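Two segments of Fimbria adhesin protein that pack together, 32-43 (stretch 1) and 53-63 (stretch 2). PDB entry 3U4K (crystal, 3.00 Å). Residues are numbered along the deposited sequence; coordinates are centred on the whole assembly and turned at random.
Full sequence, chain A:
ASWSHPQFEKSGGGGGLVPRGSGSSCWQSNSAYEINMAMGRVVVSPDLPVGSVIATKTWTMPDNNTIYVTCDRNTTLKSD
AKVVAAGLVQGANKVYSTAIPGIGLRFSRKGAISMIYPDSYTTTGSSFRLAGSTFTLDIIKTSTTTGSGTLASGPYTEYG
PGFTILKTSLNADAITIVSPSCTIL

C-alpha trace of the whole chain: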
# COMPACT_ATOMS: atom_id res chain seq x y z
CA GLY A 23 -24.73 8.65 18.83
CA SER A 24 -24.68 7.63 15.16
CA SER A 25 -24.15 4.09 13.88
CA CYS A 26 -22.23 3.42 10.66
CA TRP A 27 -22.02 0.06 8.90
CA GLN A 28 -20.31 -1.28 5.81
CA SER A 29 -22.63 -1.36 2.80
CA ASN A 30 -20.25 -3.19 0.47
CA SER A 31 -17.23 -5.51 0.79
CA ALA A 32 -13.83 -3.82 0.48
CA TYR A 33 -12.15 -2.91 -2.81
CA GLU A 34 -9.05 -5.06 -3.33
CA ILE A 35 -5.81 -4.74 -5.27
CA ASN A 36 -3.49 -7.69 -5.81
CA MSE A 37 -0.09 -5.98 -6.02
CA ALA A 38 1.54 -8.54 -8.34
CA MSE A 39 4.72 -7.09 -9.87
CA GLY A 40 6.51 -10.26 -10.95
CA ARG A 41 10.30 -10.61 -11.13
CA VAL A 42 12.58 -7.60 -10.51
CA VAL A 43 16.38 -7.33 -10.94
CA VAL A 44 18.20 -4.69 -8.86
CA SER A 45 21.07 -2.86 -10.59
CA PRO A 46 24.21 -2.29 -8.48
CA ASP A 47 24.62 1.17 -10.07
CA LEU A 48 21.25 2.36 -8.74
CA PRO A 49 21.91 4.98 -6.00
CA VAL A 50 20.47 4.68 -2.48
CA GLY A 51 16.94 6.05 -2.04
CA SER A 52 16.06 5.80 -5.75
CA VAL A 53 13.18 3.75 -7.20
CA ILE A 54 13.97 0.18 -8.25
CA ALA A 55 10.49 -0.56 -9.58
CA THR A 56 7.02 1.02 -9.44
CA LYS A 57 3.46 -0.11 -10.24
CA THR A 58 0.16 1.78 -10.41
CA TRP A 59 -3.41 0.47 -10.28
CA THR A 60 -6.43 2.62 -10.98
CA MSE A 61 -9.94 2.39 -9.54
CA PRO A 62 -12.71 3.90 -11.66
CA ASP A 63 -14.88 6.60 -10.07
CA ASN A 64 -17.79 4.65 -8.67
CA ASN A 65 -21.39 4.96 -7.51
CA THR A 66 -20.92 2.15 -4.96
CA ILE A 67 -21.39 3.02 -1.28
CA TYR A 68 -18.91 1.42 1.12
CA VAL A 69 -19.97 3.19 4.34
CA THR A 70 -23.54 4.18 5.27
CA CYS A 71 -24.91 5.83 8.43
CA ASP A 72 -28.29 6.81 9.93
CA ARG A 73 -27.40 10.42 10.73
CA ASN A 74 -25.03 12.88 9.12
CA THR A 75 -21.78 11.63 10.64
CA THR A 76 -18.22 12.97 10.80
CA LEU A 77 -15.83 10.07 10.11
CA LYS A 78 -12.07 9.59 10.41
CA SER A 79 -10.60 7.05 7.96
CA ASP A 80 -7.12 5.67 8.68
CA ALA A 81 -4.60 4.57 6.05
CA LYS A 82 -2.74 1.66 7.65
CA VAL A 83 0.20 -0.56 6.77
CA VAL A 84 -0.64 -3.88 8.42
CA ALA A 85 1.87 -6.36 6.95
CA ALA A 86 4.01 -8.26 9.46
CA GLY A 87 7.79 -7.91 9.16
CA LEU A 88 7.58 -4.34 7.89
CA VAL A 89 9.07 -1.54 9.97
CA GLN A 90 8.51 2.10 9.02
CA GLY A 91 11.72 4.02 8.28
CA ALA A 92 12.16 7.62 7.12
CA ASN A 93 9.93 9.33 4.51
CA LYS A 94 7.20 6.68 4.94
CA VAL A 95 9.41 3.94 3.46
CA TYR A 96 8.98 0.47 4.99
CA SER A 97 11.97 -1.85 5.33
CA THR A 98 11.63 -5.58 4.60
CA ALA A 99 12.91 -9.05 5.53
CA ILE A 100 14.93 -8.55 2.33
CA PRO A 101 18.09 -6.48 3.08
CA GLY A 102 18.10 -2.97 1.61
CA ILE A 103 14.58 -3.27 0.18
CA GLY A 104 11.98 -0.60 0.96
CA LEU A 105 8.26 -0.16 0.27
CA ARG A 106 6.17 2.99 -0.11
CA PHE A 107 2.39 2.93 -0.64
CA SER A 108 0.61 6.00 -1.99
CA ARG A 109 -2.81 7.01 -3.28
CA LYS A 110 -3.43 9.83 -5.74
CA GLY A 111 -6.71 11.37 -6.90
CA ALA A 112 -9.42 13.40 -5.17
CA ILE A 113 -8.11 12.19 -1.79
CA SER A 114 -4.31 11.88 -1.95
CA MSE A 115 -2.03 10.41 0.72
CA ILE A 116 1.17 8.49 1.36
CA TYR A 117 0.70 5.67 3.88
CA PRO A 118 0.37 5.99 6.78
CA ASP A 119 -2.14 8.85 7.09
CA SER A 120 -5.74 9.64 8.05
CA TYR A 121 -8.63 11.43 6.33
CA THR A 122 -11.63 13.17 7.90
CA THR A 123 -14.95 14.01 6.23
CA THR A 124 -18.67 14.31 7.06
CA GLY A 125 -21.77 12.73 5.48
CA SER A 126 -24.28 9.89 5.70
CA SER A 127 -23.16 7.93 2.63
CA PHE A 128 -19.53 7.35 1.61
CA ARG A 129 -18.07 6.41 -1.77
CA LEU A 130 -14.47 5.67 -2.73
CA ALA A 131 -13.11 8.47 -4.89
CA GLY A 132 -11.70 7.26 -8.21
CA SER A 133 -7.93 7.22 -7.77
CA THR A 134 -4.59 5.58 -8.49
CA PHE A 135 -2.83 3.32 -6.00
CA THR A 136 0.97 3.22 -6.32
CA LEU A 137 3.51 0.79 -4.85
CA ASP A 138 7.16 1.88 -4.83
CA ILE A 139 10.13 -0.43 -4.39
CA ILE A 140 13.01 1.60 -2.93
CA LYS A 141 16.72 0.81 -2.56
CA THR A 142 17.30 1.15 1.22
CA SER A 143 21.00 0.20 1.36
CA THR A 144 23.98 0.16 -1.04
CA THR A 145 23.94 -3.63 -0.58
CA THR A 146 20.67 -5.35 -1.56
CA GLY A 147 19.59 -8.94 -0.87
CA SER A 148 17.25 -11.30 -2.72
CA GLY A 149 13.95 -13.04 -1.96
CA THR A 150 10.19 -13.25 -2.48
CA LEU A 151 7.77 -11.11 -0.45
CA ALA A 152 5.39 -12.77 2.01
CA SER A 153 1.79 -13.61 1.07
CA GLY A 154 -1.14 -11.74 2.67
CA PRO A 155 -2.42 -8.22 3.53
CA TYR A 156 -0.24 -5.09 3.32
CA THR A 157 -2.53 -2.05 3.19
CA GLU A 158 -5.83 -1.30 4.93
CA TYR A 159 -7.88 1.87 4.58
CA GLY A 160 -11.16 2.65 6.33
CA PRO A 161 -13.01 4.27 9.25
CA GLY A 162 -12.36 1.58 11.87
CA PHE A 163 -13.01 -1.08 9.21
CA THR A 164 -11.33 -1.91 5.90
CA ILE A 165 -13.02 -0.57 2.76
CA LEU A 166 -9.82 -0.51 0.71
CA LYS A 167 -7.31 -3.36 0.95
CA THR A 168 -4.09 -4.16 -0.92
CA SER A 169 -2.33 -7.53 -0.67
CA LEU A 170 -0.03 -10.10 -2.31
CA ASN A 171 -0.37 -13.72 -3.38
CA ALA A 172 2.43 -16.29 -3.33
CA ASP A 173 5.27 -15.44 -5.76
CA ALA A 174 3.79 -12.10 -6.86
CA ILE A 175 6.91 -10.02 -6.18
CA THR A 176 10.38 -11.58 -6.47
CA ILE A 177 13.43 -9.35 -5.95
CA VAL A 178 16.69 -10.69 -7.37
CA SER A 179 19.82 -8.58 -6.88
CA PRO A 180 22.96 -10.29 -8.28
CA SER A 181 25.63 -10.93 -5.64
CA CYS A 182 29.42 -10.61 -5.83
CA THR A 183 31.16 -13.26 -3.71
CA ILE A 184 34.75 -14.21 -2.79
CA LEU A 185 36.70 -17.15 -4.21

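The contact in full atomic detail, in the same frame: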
# COMPACT_ATOMS: atom_id res chain seq x y z
N ALA A 32 -14.96 -4.67 0.85
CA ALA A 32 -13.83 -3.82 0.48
C ALA A 32 -13.38 -3.96 -0.98
O ALA A 32 -13.55 -5.02 -1.60
CB ALA A 32 -12.66 -4.08 1.42
N TYR A 33 -12.83 -2.88 -1.52
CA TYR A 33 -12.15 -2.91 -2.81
C TYR A 33 -10.75 -3.48 -2.59
O TYR A 33 -10.08 -3.13 -1.61
CB TYR A 33 -12.06 -1.50 -3.39
CG TYR A 33 -11.70 -1.43 -4.86
CD1 TYR A 33 -10.40 -1.10 -5.26
CD2 TYR A 33 -12.65 -1.68 -5.85
CE1 TYR A 33 -10.07 -1.04 -6.61
CE2 TYR A 33 -12.32 -1.62 -7.19
CZ TYR A 33 -11.03 -1.30 -7.57
OH TYR A 33 -10.71 -1.23 -8.90
N GLU A 34 -10.32 -4.36 -3.49
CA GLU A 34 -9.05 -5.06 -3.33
C GLU A 34 -8.13 -4.94 -4.53
O GLU A 34 -8.57 -5.02 -5.68
CB GLU A 34 -9.28 -6.54 -3.04
CG GLU A 34 -9.53 -6.85 -1.58
CD GLU A 34 -9.91 -8.29 -1.35
OE1 GLU A 34 -10.79 -8.80 -2.08
OE2 GLU A 34 -9.33 -8.92 -0.44
N ILE A 35 -6.84 -4.75 -4.24
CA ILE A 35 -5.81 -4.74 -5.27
C ILE A 35 -4.79 -5.82 -4.94
O ILE A 35 -4.19 -5.81 -3.86
CB ILE A 35 -5.10 -3.37 -5.36
CG1 ILE A 35 -6.10 -2.26 -5.70
CG2 ILE A 35 -3.99 -3.41 -6.40
CD1 ILE A 35 -5.60 -0.87 -5.39
N ASN A 36 -4.62 -6.77 -5.86
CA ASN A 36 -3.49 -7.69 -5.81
C ASN A 36 -2.28 -7.00 -6.43
O ASN A 36 -2.30 -6.64 -7.60
CB ASN A 36 -3.82 -9.00 -6.53
CG ASN A 36 -2.62 -9.93 -6.64
OD1 ASN A 36 -1.86 -10.12 -5.69
ND2 ASN A 36 -2.46 -10.54 -7.81
N MSE A 37 -1.23 -6.81 -5.62
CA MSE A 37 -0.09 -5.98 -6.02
C MSE A 37 0.99 -6.75 -6.75
O MSE A 37 2.18 -6.47 -6.57
CB MSE A 37 0.47 -5.28 -4.78
CG MSE A 37 -0.57 -4.36 -4.15
SE MSE A 37 0.22 -3.23 -2.73
CE MSE A 37 0.79 -4.66 -1.50
N ALA A 38 0.60 -7.70 -7.59
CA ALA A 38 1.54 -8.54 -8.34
C ALA A 38 2.43 -7.72 -9.27
O ALA A 38 1.93 -6.98 -10.12
CB ALA A 38 0.80 -9.62 -9.12
N MSE A 39 3.74 -7.85 -9.08
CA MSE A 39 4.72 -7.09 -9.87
C MSE A 39 5.63 -8.00 -10.65
O MSE A 39 6.33 -7.55 -11.55
CB MSE A 39 5.54 -6.16 -8.96
CG MSE A 39 4.67 -5.01 -8.43
SE MSE A 39 5.73 -3.44 -7.84
CE MSE A 39 6.69 -3.08 -9.53
N GLY A 40 5.63 -9.28 -10.30
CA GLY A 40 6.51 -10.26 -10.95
C GLY A 40 7.96 -10.17 -10.51
O GLY A 40 8.26 -9.77 -9.38
N ARG A 41 8.87 -10.52 -11.42
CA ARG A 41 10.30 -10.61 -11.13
C ARG A 41 11.01 -9.28 -11.38
O ARG A 41 10.80 -8.64 -12.40
CB ARG A 41 10.92 -11.72 -11.98
CG ARG A 41 12.23 -12.28 -11.45
CD ARG A 41 12.62 -13.54 -12.21
NE ARG A 41 14.01 -13.92 -11.98
CZ ARG A 41 15.04 -13.47 -12.69
NH1 ARG A 41 14.86 -12.62 -13.70
NH2 ARG A 41 16.28 -13.88 -12.40
N VAL A 42 11.86 -8.88 -10.43
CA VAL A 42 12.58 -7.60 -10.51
C VAL A 42 14.07 -7.78 -10.21
O VAL A 42 14.44 -8.38 -9.20
CB VAL A 42 11.98 -6.55 -9.55
CG1 VAL A 42 12.80 -5.27 -9.55
CG2 VAL A 42 10.53 -6.24 -9.91
N VAL A 43 14.92 -7.24 -11.09
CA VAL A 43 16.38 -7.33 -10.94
C VAL A 43 16.98 -5.97 -10.55
O VAL A 43 16.87 -5.00 -11.30
CB VAL A 43 17.07 -7.87 -12.21
CG1 VAL A 43 18.55 -8.10 -11.97
CG2 VAL A 43 16.40 -9.15 -12.69
N VAL A 53 14.20 4.77 -6.91
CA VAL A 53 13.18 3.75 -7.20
C VAL A 53 13.77 2.60 -8.02
O VAL A 53 14.40 2.82 -9.06
CB VAL A 53 11.94 4.36 -7.91
CG1 VAL A 53 11.10 3.30 -8.60
CG2 VAL A 53 11.09 5.13 -6.91
N ILE A 54 13.57 1.38 -7.53
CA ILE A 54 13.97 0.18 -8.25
C ILE A 54 12.88 -0.19 -9.25
O ILE A 54 13.15 -0.40 -10.43
CB ILE A 54 14.21 -1.01 -7.30
CG1 ILE A 54 15.20 -0.63 -6.19
CG2 ILE A 54 14.69 -2.23 -8.07
CD1 ILE A 54 15.21 -1.58 -5.01
N ALA A 55 11.65 -0.27 -8.75
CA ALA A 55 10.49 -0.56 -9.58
C ALA A 55 9.23 0.07 -8.98
O ALA A 55 9.12 0.24 -7.77
CB ALA A 55 10.31 -2.05 -9.76
N THR A 56 8.28 0.41 -9.85
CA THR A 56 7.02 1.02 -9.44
C THR A 56 5.85 0.41 -10.21
O THR A 56 6.00 -0.01 -11.36
CB THR A 56 7.05 2.56 -9.60
OG1 THR A 56 5.87 3.13 -9.03
CG2 THR A 56 7.15 2.97 -11.06
N LYS A 57 4.68 0.35 -9.57
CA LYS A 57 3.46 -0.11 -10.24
C LYS A 57 2.23 0.65 -9.76
O LYS A 57 2.08 0.91 -8.56
CB LYS A 57 3.27 -1.61 -10.08
CG LYS A 57 2.44 -2.24 -11.19
CD LYS A 57 2.51 -3.76 -11.15
CE LYS A 57 2.37 -4.36 -12.55
NZ LYS A 57 1.14 -3.90 -13.25
N THR A 58 1.35 0.98 -10.70
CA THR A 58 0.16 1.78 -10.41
C THR A 58 -1.13 1.10 -10.88
O THR A 58 -1.25 0.74 -12.05
CB THR A 58 0.29 3.20 -11.00
OG1 THR A 58 1.26 3.93 -10.25
CG2 THR A 58 -1.03 3.95 -10.96
N TRP A 59 -2.07 0.94 -9.96
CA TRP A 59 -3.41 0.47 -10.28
C TRP A 59 -4.39 1.59 -10.15
O TRP A 59 -4.28 2.42 -9.25
CB TRP A 59 -3.81 -0.68 -9.37
CG TRP A 59 -2.85 -1.83 -9.40
CD1 TRP A 59 -2.98 -3.02 -10.12
CD2 TRP A 59 -1.58 -1.96 -8.68
NE1 TRP A 59 -1.90 -3.84 -9.90
CE2 TRP A 59 -1.03 -3.26 -9.05
CE3 TRP A 59 -0.87 -1.15 -7.80
CZ2 TRP A 59 0.18 -3.72 -8.54
CZ3 TRP A 59 0.35 -1.61 -7.30
CH2 TRP A 59 0.86 -2.87 -7.66
N THR A 60 -5.37 1.62 -11.04
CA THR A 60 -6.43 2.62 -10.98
C THR A 60 -7.75 1.99 -10.55
O THR A 60 -8.02 0.82 -10.82
CB THR A 60 -6.61 3.35 -12.33
OG1 THR A 60 -7.09 2.44 -13.32
CG2 THR A 60 -5.30 3.98 -12.81
N MSE A 61 -8.57 2.78 -9.85
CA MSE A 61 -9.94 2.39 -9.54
C MSE A 61 -10.84 3.42 -10.15
O MSE A 61 -10.69 4.62 -9.89
CB MSE A 61 -10.20 2.24 -8.04
CG MSE A 61 -9.62 3.38 -7.20
SE MSE A 61 -9.62 2.84 -5.31
CE MSE A 61 -7.67 2.92 -5.01
N PRO A 62 -11.79 2.97 -10.99
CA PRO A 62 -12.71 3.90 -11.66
C PRO A 62 -13.61 4.61 -10.65
O PRO A 62 -13.93 4.04 -9.60
CB PRO A 62 -13.55 2.98 -12.55
CG PRO A 62 -13.46 1.63 -11.92
CD PRO A 62 -12.08 1.57 -11.33
N ASP A 63 -13.98 5.85 -10.95
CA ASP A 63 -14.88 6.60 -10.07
C ASP A 63 -16.24 5.90 -10.05
O ASP A 63 -16.81 5.61 -11.10
CB ASP A 63 -14.99 8.06 -10.48
CG ASP A 63 -14.92 9.01 -9.29
OD1 ASP A 63 -15.33 8.61 -8.17
OD2 ASP A 63 -14.45 10.15 -9.47

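This is a side-chain contact between two roughly antiparallel segments that share no hydrogen bond and are held together by apolar packing, with Trp59 at its centre. The axes of strands 33-36 and 55-61 approach to 9.1 Å and run at 154° to each other, a spacing too wide for backbone pairing but suited to interleaved side chains. Alternation along a strand then does the sorting: Ala55, Lys57, Trp59 and Met61 direct their CA-to-CB bonds toward the first stretch, while Thr56 and Thr60 turn away, as befits polar residues on the exposed side.

Trp59 has the largest covered area of any residue in the contact, and its broad, flat indole lets several residues share it. Ile35 CG2 sits 3.6 Å from Trp59 CG, almost directly over the five-membered ring and only 15° off its normal, the geometry of a CH-pi interaction, in which slightly polarised methyl hydrogens meet the electron-rich face. Met37 extends the cover over the same face; its CB lies 3.8 Å from Trp59 CH2, and its backbone comes closer still, with Met37 CA 3.4 Å from Trp59 CZ2. Met37 lies in a loop, and here the backbone itself packs against the ring. Asn36 O stands 3.6 Å from Trp59 NE1, a polar approach that falls short of a hydrogen bond.

Toward one end, Tyr33 and Met61 pair. Tyr33 CE1 packs 3.6 Å from Met61 CB, and the selenium of this selenomethionine, Met61 SE, lies 4.6 Å from the centroid of the Tyr33 ring in an oblique approach. A long, polarisable side chain is well suited to lie beside an aromatic ring. Met61 also reaches Ile35, with Met61 CE 4.3 Å from Ile35 CD1, so the tyrosine and tryptophan clusters are continuous.

At the other end, Met39, also selenomethionine, starts sideways, but its flexible chain brings its tip nearer: Met39 CE is 3.8 Å from Ala55 CB and 3.6 Å from Thr56 O. The small methyl of Ala55 also receives Val42, whose CG1 is 4.1 Å from Ala55 CB and 3.9 Å from Ile54 CG2. Between this patch and the tryptophan, Lys57 contributes its aliphatic portion, with Lys57 CD 3.7 Å from Met39 CG and 3.4 Å from Ala38 O. A lysine suits this partly exposed position, since its methylenes can pack while its amine, Lys57 NZ, extends beyond them.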